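PDB 4I4C: UPF0255 protein frsA from Vibrio vulnificus, which probably hydrolyses carboxylic esters as a member of the FrsA-like branch of the alpha/beta-hydrolase clan. Local coordinates for residues Gln19-Glu22 with Thr23-Thr27; His79-Thr82 with Asp83-Trp86; Leu186-Asp190 with Lys191-Val195. All coordinates share one frame; numbering follows the deposited sequence.

Contact 1 of 3, residues Gln19-Glu22 with Thr23-Thr27; sequences QAKE and TSALT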
# COMPACT_ATOMS: atom_id res chain seq x y z
N GLN A 19 -3.55 -18.65 20.65
CA GLN A 19 -3.00 -17.78 21.67
C GLN A 19 -1.84 -16.95 21.15
O GLN A 19 -0.94 -16.60 21.91
CB GLN A 19 -2.51 -18.62 22.85
CG GLN A 19 -2.93 -18.10 24.20
CD GLN A 19 -3.02 -19.21 25.24
OE1 GLN A 19 -3.94 -20.03 25.21
NE2 GLN A 19 -2.06 -19.24 26.15
N ALA A 20 -1.85 -16.64 19.85
CA ALA A 20 -0.75 -15.89 19.24
C ALA A 20 -0.49 -14.54 19.91
O ALA A 20 -1.40 -13.90 20.44
CB ALA A 20 -0.99 -15.71 17.75
N LYS A 21 0.77 -14.12 19.89
CA LYS A 21 1.18 -12.87 20.50
C LYS A 21 0.49 -11.70 19.78
O LYS A 21 0.44 -11.66 18.55
CB LYS A 21 2.71 -12.72 20.44
CG LYS A 21 3.29 -11.79 21.49
CD LYS A 21 4.82 -11.81 21.43
CE LYS A 21 5.43 -11.25 22.72
NZ LYS A 21 4.98 -9.87 23.03
N GLU A 22 -0.05 -10.76 20.55
CA GLU A 22 -0.84 -9.69 19.98
C GLU A 22 0.01 -8.63 19.28
O GLU A 22 1.07 -8.23 19.78
CB GLU A 22 -1.71 -9.03 21.05
CG GLU A 22 -2.80 -8.13 20.49
CD GLU A 22 -2.32 -6.70 20.24
OE1 GLU A 22 -1.58 -6.15 21.09
OE2 GLU A 22 -2.69 -6.12 19.18
N THR A 23 -0.49 -8.19 18.14
CA THR A 23 0.18 -7.24 17.23
C THR A 23 0.90 -6.09 17.91
O THR A 23 2.09 -5.87 17.66
CB THR A 23 -0.82 -6.68 16.20
OG1 THR A 23 -1.52 -7.77 15.59
CG2 THR A 23 -0.11 -5.87 15.11
N SER A 24 0.21 -5.34 18.75
CA SER A 24 0.83 -4.17 19.37
C SER A 24 1.98 -4.50 20.34
O SER A 24 2.71 -3.61 20.77
CB SER A 24 -0.21 -3.26 20.04
OG SER A 24 -0.71 -3.81 21.25
N ALA A 25 2.16 -5.78 20.65
CA ALA A 25 3.13 -6.20 21.66
C ALA A 25 4.34 -6.84 21.00
O ALA A 25 5.32 -7.16 21.66
CB ALA A 25 2.47 -7.20 22.65
N LEU A 26 4.27 -7.02 19.69
CA LEU A 26 5.31 -7.75 18.97
C LEU A 26 6.68 -7.07 18.93
O LEU A 26 7.71 -7.68 19.21
CB LEU A 26 4.84 -8.06 17.56
CG LEU A 26 3.72 -9.10 17.54
CD1 LEU A 26 3.15 -9.23 16.15
CD2 LEU A 26 4.22 -10.45 18.05
N THR A 27 6.68 -5.79 18.58
CA THR A 27 7.93 -5.09 18.35
C THR A 27 8.61 -4.81 19.67
O THR A 27 7.97 -4.33 20.62
CB THR A 27 7.67 -3.78 17.60
OG1 THR A 27 6.91 -4.06 16.42
CG2 THR A 27 8.98 -3.09 17.21
O HOH W 1 -4.16 -7.17 17.30

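Contact 2 of 3, residues His79-Thr82 with Asp83-Trp86; sequences HSRT and DEQW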
# COMPACT_ATOMS: atom_id res chain seq x y z
N HIS A 79 -13.15 -9.10 26.08
CA HIS A 79 -11.89 -9.82 26.20
C HIS A 79 -10.69 -8.93 26.52
O HIS A 79 -10.67 -7.74 26.19
CB HIS A 79 -11.64 -10.68 24.97
CG HIS A 79 -12.48 -11.91 24.94
ND1 HIS A 79 -13.14 -12.34 23.81
CD2 HIS A 79 -12.79 -12.80 25.92
CE1 HIS A 79 -13.81 -13.45 24.08
NE2 HIS A 79 -13.61 -13.75 25.36
N SER A 80 -9.70 -9.52 27.16
CA SER A 80 -8.53 -8.78 27.63
C SER A 80 -7.73 -8.21 26.49
O SER A 80 -7.49 -8.88 25.47
CB SER A 80 -7.63 -9.66 28.51
OG SER A 80 -8.19 -9.83 29.81
N ARG A 81 -7.31 -6.96 26.67
CA ARG A 81 -6.53 -6.24 25.67
C ARG A 81 -5.09 -6.03 26.16
O ARG A 81 -4.85 -5.93 27.36
CB ARG A 81 -7.19 -4.90 25.36
CG ARG A 81 -8.55 -5.04 24.70
CD ARG A 81 -9.16 -3.70 24.30
NE ARG A 81 -10.33 -3.91 23.45
CZ ARG A 81 -11.53 -4.16 23.94
NH1 ARG A 81 -11.69 -4.21 25.26
NH2 ARG A 81 -12.57 -4.36 23.12
N THR A 82 -4.15 -5.98 25.22
CA THR A 82 -2.77 -5.64 25.57
C THR A 82 -2.76 -4.29 26.26
O THR A 82 -2.05 -4.10 27.25
CB THR A 82 -1.87 -5.63 24.32
OG1 THR A 82 -1.97 -6.91 23.67
CG2 THR A 82 -0.42 -5.37 24.70
N ASP A 83 -3.59 -3.38 25.77
CA ASP A 83 -3.72 -2.04 26.32
C ASP A 83 -5.16 -1.65 26.16
O ASP A 83 -5.65 -1.52 25.03
CB ASP A 83 -2.83 -1.05 25.56
CG ASP A 83 -2.64 0.27 26.31
OD1 ASP A 83 -3.63 0.79 26.88
OD2 ASP A 83 -1.50 0.77 26.35
N GLU A 84 -5.87 -1.48 27.27
CA GLU A 84 -7.31 -1.24 27.21
C GLU A 84 -7.66 0.09 26.54
O GLU A 84 -8.78 0.27 26.08
CB GLU A 84 -7.96 -1.37 28.60
CG GLU A 84 -7.89 -2.78 29.22
CD GLU A 84 -8.75 -3.82 28.50
OE1 GLU A 84 -9.81 -3.45 27.94
OE2 GLU A 84 -8.37 -5.01 28.50
N GLN A 85 -6.70 1.02 26.48
CA GLN A 85 -6.92 2.28 25.75
C GLN A 85 -7.12 1.99 24.26
O GLN A 85 -7.85 2.71 23.57
CB GLN A 85 -5.73 3.23 25.92
CG GLN A 85 -5.94 4.61 25.30
CD GLN A 85 -4.73 5.53 25.43
OE1 GLN A 85 -4.18 5.69 26.52
NE2 GLN A 85 -4.30 6.12 24.30
N TRP A 86 -6.46 0.95 23.77
CA TRP A 86 -6.46 0.60 22.36
C TRP A 86 -7.44 -0.53 22.05
O TRP A 86 -7.15 -1.70 22.28
CB TRP A 86 -5.03 0.23 21.91
CG TRP A 86 -4.08 1.41 21.87
CD1 TRP A 86 -4.41 2.73 21.89
CD2 TRP A 86 -2.65 1.36 21.82
NE1 TRP A 86 -3.28 3.51 21.83
CE2 TRP A 86 -2.18 2.69 21.79
CE3 TRP A 86 -1.72 0.32 21.80
CZ2 TRP A 86 -0.83 3.01 21.73
CZ3 TRP A 86 -0.37 0.64 21.75
CH2 TRP A 86 0.06 1.96 21.72

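Contact 3 of 3, residues Leu186-Asp190 with Lys191-Val195; sequences LTNTD and KPHPV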
# COMPACT_ATOMS: atom_id res chain seq x y z
N LEU A 186 -5.17 -7.76 -17.19
CA LEU A 186 -5.48 -7.34 -18.56
C LEU A 186 -6.98 -7.42 -18.85
O LEU A 186 -7.66 -8.30 -18.34
CB LEU A 186 -4.72 -8.23 -19.54
CG LEU A 186 -3.22 -8.28 -19.32
CD1 LEU A 186 -2.73 -9.70 -19.48
CD2 LEU A 186 -2.50 -7.34 -20.28
N THR A 187 -7.49 -6.50 -19.66
CA THR A 187 -8.89 -6.55 -20.08
C THR A 187 -9.11 -7.70 -21.05
O THR A 187 -10.16 -8.36 -21.06
CB THR A 187 -9.34 -5.25 -20.75
OG1 THR A 187 -8.46 -4.97 -21.84
CG2 THR A 187 -9.29 -4.10 -19.77
N ASN A 188 -8.08 -7.94 -21.87
CA ASN A 188 -8.06 -9.02 -22.83
C ASN A 188 -6.64 -9.16 -23.35
O ASN A 188 -5.74 -8.41 -22.94
CB ASN A 188 -9.02 -8.77 -23.99
CG ASN A 188 -8.76 -7.46 -24.70
OD1 ASN A 188 -7.72 -7.28 -25.32
ND2 ASN A 188 -9.72 -6.54 -24.62
N THR A 189 -6.42 -10.11 -24.24
CA THR A 189 -5.13 -10.23 -24.89
C THR A 189 -5.25 -10.08 -26.41
O THR A 189 -4.43 -10.60 -27.15
CB THR A 189 -4.44 -11.57 -24.56
OG1 THR A 189 -5.34 -12.65 -24.85
CG2 THR A 189 -4.06 -11.60 -23.08
N ASP A 190 -6.28 -9.36 -26.85
CA ASP A 190 -6.54 -9.14 -28.27
C ASP A 190 -5.38 -8.44 -28.97
O ASP A 190 -4.99 -8.80 -30.08
CB ASP A 190 -7.84 -8.34 -28.47
CG ASP A 190 -9.10 -9.11 -28.08
OD1 ASP A 190 -9.02 -10.35 -27.89
OD2 ASP A 190 -10.17 -8.48 -27.97
N LYS A 191 -4.84 -7.41 -28.33
CA LYS A 191 -3.67 -6.72 -28.84
C LYS A 191 -2.83 -6.30 -27.64
O LYS A 191 -3.33 -6.30 -26.52
CB LYS A 191 -4.09 -5.50 -29.66
CG LYS A 191 -4.71 -4.39 -28.84
CD LYS A 191 -5.58 -3.49 -29.72
CE LYS A 191 -5.93 -2.19 -29.01
NZ LYS A 191 -4.73 -1.32 -28.82
N PRO A 192 -1.55 -5.98 -27.86
CA PRO A 192 -0.73 -5.43 -26.77
C PRO A 192 -1.32 -4.14 -26.21
O PRO A 192 -1.66 -3.24 -26.97
CB PRO A 192 0.62 -5.16 -27.45
CG PRO A 192 0.38 -5.35 -28.94
CD PRO A 192 -0.75 -6.30 -29.05
N HIS A 193 -1.46 -4.08 -24.88
CA HIS A 193 -2.12 -2.95 -24.23
C HIS A 193 -1.14 -2.08 -23.45
O HIS A 193 -0.16 -2.58 -22.89
CB HIS A 193 -3.20 -3.46 -23.25
CG HIS A 193 -4.38 -4.07 -23.93
ND1 HIS A 193 -5.20 -3.36 -24.77
CD2 HIS A 193 -4.87 -5.33 -23.91
CE1 HIS A 193 -6.15 -4.15 -25.24
NE2 HIS A 193 -5.98 -5.35 -24.73
N PRO A 194 -1.44 -0.77 -23.39
CA PRO A 194 -0.67 0.13 -22.53
C PRO A 194 -0.77 -0.37 -21.10
O PRO A 194 -1.75 -1.04 -20.75
CB PRO A 194 -1.39 1.48 -22.69
CG PRO A 194 -2.76 1.12 -23.15
CD PRO A 194 -2.60 -0.10 -24.01
N VAL A 195 0.24 -0.07 -20.28
CA VAL A 195 0.31 -0.67 -18.94
C VAL A 195 0.79 0.33 -17.91
O VAL A 195 1.63 1.19 -18.21
CB VAL A 195 1.23 -1.93 -18.94
CG1 VAL A 195 2.67 -1.58 -19.29
CG2 VAL A 195 1.14 -2.68 -17.60

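Contact 1 of 3, residues Gln19-Glu22 with Thr23-Thr27
E22 folds its carboxylate over the start of the short helix 23-26 and serves as its N-cap, so this local contact is a helix cap followed by a single turn. In the capping bond S24 N points almost straight at E22 OE2 (3.0 Å, N-H...O angle 174°) but meets it from above the carboxylate plane. A separate bond joins the two side chains: S24 OG donates to the syn lone pair of E22 OE1 at 2.5 Å, a short bond. The glutamate side chain starts with CG anti to its backbone N (chi1 -167°), and a bend at chi2 then turns the carboxylate back over T23 and S24. E22 OE1 probably also takes a hydrogen bond from T82 OG1, and a water lies within hydrogen-bonding distance of E22 OE2 and of T23 OG1, whose protein partner is D143. The acid is buried but has several donors, which would probably keep it ionised.

Backbone bonds carry on from the cap into the turn. A25 N donates to E22 O at 2.8 Å, and L26 N to T23 O, closing the turn.

Apolar contact comes from K21 and L26, whose side chains lie alongside each other, running in opposite senses. The methylenes CB, CG and CD of K21 run along L26 CD2, with K21 CB 3.6 Å from it. Beyond them the lysine bends at chi4, and K21 NZ donates to A25 O at 3.1 Å, arriving from above the carbonyl plane rather than on a lone pair.

Contact 2 of 3, residues His79-Thr82 with Asp83-Trp86
E84 reaches back across R81 and lies almost perpendicular to it, with carboxylate and guanidinium planes 87° apart. E84 is bent at chi2 (-69°), which swings its carboxylate over the start of the arginine. There E84 OE2 accepts from R81 N at 2.9 Å, the N-H coming from above the carboxylate plane, and also lies 3.4 Å from R81 CB. The second oxygen faces the far end of the same side chain: E84 OE1 sits at the edge of the guanidinium, in its plane, and forms a weak, long salt bridge with R81 NH1 (3.4 Å). The arginine runs out straight, its CD 3.5 Å from W86 O. The guanidinium itself is held chiefly by backbone carbonyls elsewhere, with NE donating to L87 O and NH2 to I74 O and S77 O.

The bend of the chain is a type I beta turn from D83 to W86, in the loop between helices 64-75 and 98-114. W86 N bonds to D83 O (2.9 Å). An Asx turn lies within it: D83 OD1 takes Q85 N at 3.1 Å on its anti side.

One carboxylate therefore meets both the main chain and the charge of R81. Since the short bond goes to the backbone N-H and the long one to the guanidinium, E84 probably contributes less to fixing the buried charge than the carbonyls that surround it.

Contact 3 of 3, residues Leu186-Asp190 with Lys191-Val195
The side chains of H193 and N188 meet about perpendicular, and the imidazole and amide planes are inclined at 61°. H193 NE2 donates to N188 OD1 at 2.7 Å and almost straight (169°). The acceptor lies in the histidine ring plane, while the donor stands above the asparagine carbonyl plane. N188 holds CG between its backbone N and carbonyl carbon (chi1 56°), which brings the amide oxygen between the ring and its own following main chain. From the opposite face of the amide plane D190 N reaches the same oxygen at 3.0 Å. Two donors thus grip N188 OD1 and should fix the amide's rotation.

The bond from D190 N closes an Asx turn within the loop connecting strand 178-186 to strand 193-199 of the central sheet. These two strands are not neighbours: the connection passes over the position of strand 223-226 (order 1-2-4-3), as in alpha/beta hydrolases.

H193 sets CG anti to its carbonyl carbon, and its ring points back into this loop. T187 OG1 lies over one ring face, 3.8 Å from H193 NE2, while its hydroxyl is bonded to D221. K191 O covers the opposite face, offset toward the rim, and N188 O stands in plane at the edge, 3.3 Å from H193 CD2.

Along the chain the contacts come in series, contact 1 first and contact 3 last. Contacts 1 and 2 are neighbours, their centres 12 Å apart, and they touch: T82 of contact 2 packs on S24 and A25, so the loop between helices 64-75 and 98-114 lies against the short helix 23-26. Contact 3 is on the opposite side of the chain's centre, about 44 Å from contact 1 and 50 Å from contact 2 between centres. It links two strands of the eight-stranded mixed sheet. The first two contacts thus join pieces of the N-terminal part, and the third belongs to the sheet of the hydrolase fold; contact 3 touches neither of the other two.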